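Local coordinates for mucus binding protein (Lactobacillus reuteri, PDB 3I57) that forms a repeat of a large cell-wall-anchored surface protein that binds mucus and also shows immunoglobulin-binding activity, at residues 89-93 and 119-123. Coordinates in Å, arbitrary orientation, origin at the centre of the assembly. Numbering follows the deposited sequence.
Sequences GTKGT and TFTRN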
loop_
_atom_site.group_PDB
_atom_site.type_symbol
_atom_site.label_atom_id
_atom_site.label_comp_id
_atom_site.label_asym_id
_atom_site.label_seq_id
_atom_site.Cartn_x
_atom_site.Cartn_y
_atom_site.Cartn_z
ATOM N N GLY A 89 4.695 -4.768 4.179
ATOM C CA GLY A 89 4.160 -6.155 4.188
ATOM C C GLY A 89 2.662 -6.316 3.930
ATOM O O GLY A 89 2.136 -7.424 3.998
ATOM N N THR A 90 1.969 -5.236 3.612
ATOM C CA THR A 90 0.531 -5.341 3.283
ATOM C C THR A 90 0.389 -5.929 1.893
ATOM O O THR A 90 1.306 -5.835 1.082
ATOM C CB THR A 90 -0.204 -4.000 3.382
ATOM O OG1 THR A 90 0.448 -3.036 2.544
ATOM C CG2 THR A 90 -0.187 -3.494 4.816
ATOM N N LYS A 91 -0.765 -6.538 1.607
ATOM C CA LYS A 91 -0.952 -7.203 0.329
ATOM C C LYS A 91 -2.161 -6.684 -0.404
ATOM O O LYS A 91 -3.079 -6.105 0.211
ATOM C CB LYS A 91 -1.130 -8.709 0.528
ATOM C CG LYS A 91 0.138 -9.420 0.918
ATOM C CD LYS A 91 -0.128 -10.897 1.136
ATOM C CE LYS A 91 1.016 -11.535 1.890
ATOM N NZ LYS A 91 2.318 -11.463 1.176
ATOM N N GLY A 92 -2.170 -6.923 -1.711
ATOM C CA GLY A 92 -3.334 -6.635 -2.554
ATOM C C GLY A 92 -4.369 -7.746 -2.652
ATOM O O GLY A 92 -5.316 -7.653 -3.429
ATOM N N THR A 93 -4.196 -8.793 -1.847
ATOM C CA THR A 93 -5.065 -9.946 -1.915
ATOM C C THR A 93 -5.474 -10.394 -0.527
ATOM O O THR A 93 -4.776 -10.127 0.447
ATOM C CB THR A 93 -4.375 -11.122 -2.640
ATOM O OG1 THR A 93 -3.135 -11.452 -1.986
ATOM C CG2 THR A 93 -4.090 -10.734 -4.075
ATOM N N THR A 119 -11.272 -15.366 -2.724
ATOM C CA THR A 119 -10.149 -14.432 -2.727
ATOM C C THR A 119 -10.595 -13.080 -3.229
ATOM O O THR A 119 -11.320 -12.994 -4.230
ATOM C CB THR A 119 -9.023 -14.985 -3.646
ATOM O OG1 THR A 119 -8.505 -16.183 -3.048
ATOM C CG2 THR A 119 -7.910 -13.967 -3.815
ATOM N N PHE A 120 -10.214 -12.013 -2.518
ATOM C CA PHE A 120 -10.496 -10.649 -2.955
ATOM C C PHE A 120 -9.214 -9.985 -3.396
ATOM O O PHE A 120 -8.138 -10.391 -2.960
ATOM C CB PHE A 120 -11.032 -9.813 -1.790
ATOM C CG PHE A 120 -12.360 -10.286 -1.305
ATOM C CD1 PHE A 120 -13.518 -9.712 -1.791
ATOM C CD2 PHE A 120 -12.442 -11.340 -0.413
ATOM C CE1 PHE A 120 -14.756 -10.173 -1.370
ATOM C CE2 PHE A 120 -13.677 -11.794 0.057
ATOM C CZ PHE A 120 -14.829 -11.225 -0.434
ATOM N N THR A 121 -9.334 -8.992 -4.276
ATOM C CA THR A 121 -8.160 -8.273 -4.759
ATOM C C THR A 121 -8.380 -6.778 -4.627
ATOM O O THR A 121 -9.511 -6.304 -4.568
ATOM C CB THR A 121 -7.842 -8.563 -6.259
ATOM O OG1 THR A 121 -8.874 -8.010 -7.101
ATOM C CG2 THR A 121 -7.740 -10.029 -6.502
ATOM N N ARG A 122 -7.282 -6.046 -4.573
ATOM C CA ARG A 122 -7.358 -4.578 -4.529
ATOM C C ARG A 122 -6.117 -4.027 -5.224
ATOM O O ARG A 122 -5.013 -4.586 -5.074
ATOM C CB ARG A 122 -7.496 -4.077 -3.084
ATOM C CG ARG A 122 -6.313 -4.428 -2.146
ATOM C CD ARG A 122 -6.609 -4.054 -0.709
ATOM N NE ARG A 122 -5.537 -4.493 0.186
ATOM C CZ ARG A 122 -5.478 -4.177 1.478
ATOM N NH1 ARG A 122 -6.409 -3.395 2.017
ATOM N NH2 ARG A 122 -4.474 -4.621 2.224
ATOM N N ASN A 123 -6.309 -2.980 -6.028
ATOM C CA ASN A 123 -5.183 -2.290 -6.633
ATOM C C ASN A 123 -4.654 -1.285 -5.655
ATOM O O ASN A 123 -5.286 -1.004 -4.664
ATOM C CB ASN A 123 -5.593 -1.592 -7.927
ATOM C CG ASN A 123 -5.734 -2.579 -9.048
ATOM O OD1 ASN A 123 -4.941 -2.592 -9.999
ATOM N ND2 ASN A 123 -6.680 -3.467 -8.904
#
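An arginine can extend backbone pairing beyond the end of a strand by giving its side-chain N-H groups to a main-chain carbonyl, and a contact within the Muc B2-like region of this beta-grasp repeat is a worked example. Residues 89-93 lead out of the loop that follows strand 67-80 and into strand 93-104, which pairs antiparallel with strand 112-127. Three residues carry most of the contact: Arg-122, Gly-92 and Thr-93. The peptide N of Arg-122 donates to Gly-92 O at 2.8 Å, and the same carbonyl accepts a CA-H...O contact from Thr-121 CA at 3.2 Å. The Arg-122 side chain, extended beyond chi1, runs back along the incoming loop and brings NE and NH2 each to 2.9 Å from Lys-91 O, two hydrogen bonds converging on one carbonyl oxygen. Gly-92 CA lies at the edge of the guanidinium; a beta carbon there would lie 3.0 Å from Arg-122 O, a clash, so the absence of a side chain lets the two backbones approach this closely. Beyond it, Thr-93 and Thr-121 form a non-hydrogen-bonded pair, their methyls CG2 to CG2 4.4 Å apart, while Thr-93 CA approaches Phe-120 O at 3.3 Å. Thr-121 OG1 turns to Glu-140 and Asn-139. Because Arg-122 engages two successive carbonyls, Lys-91 O by its side chain and Gly-92 O by its backbone, the polar pairing extends past the Thr-93/Thr-121 bridge into the loop without a salt bridge between the segments.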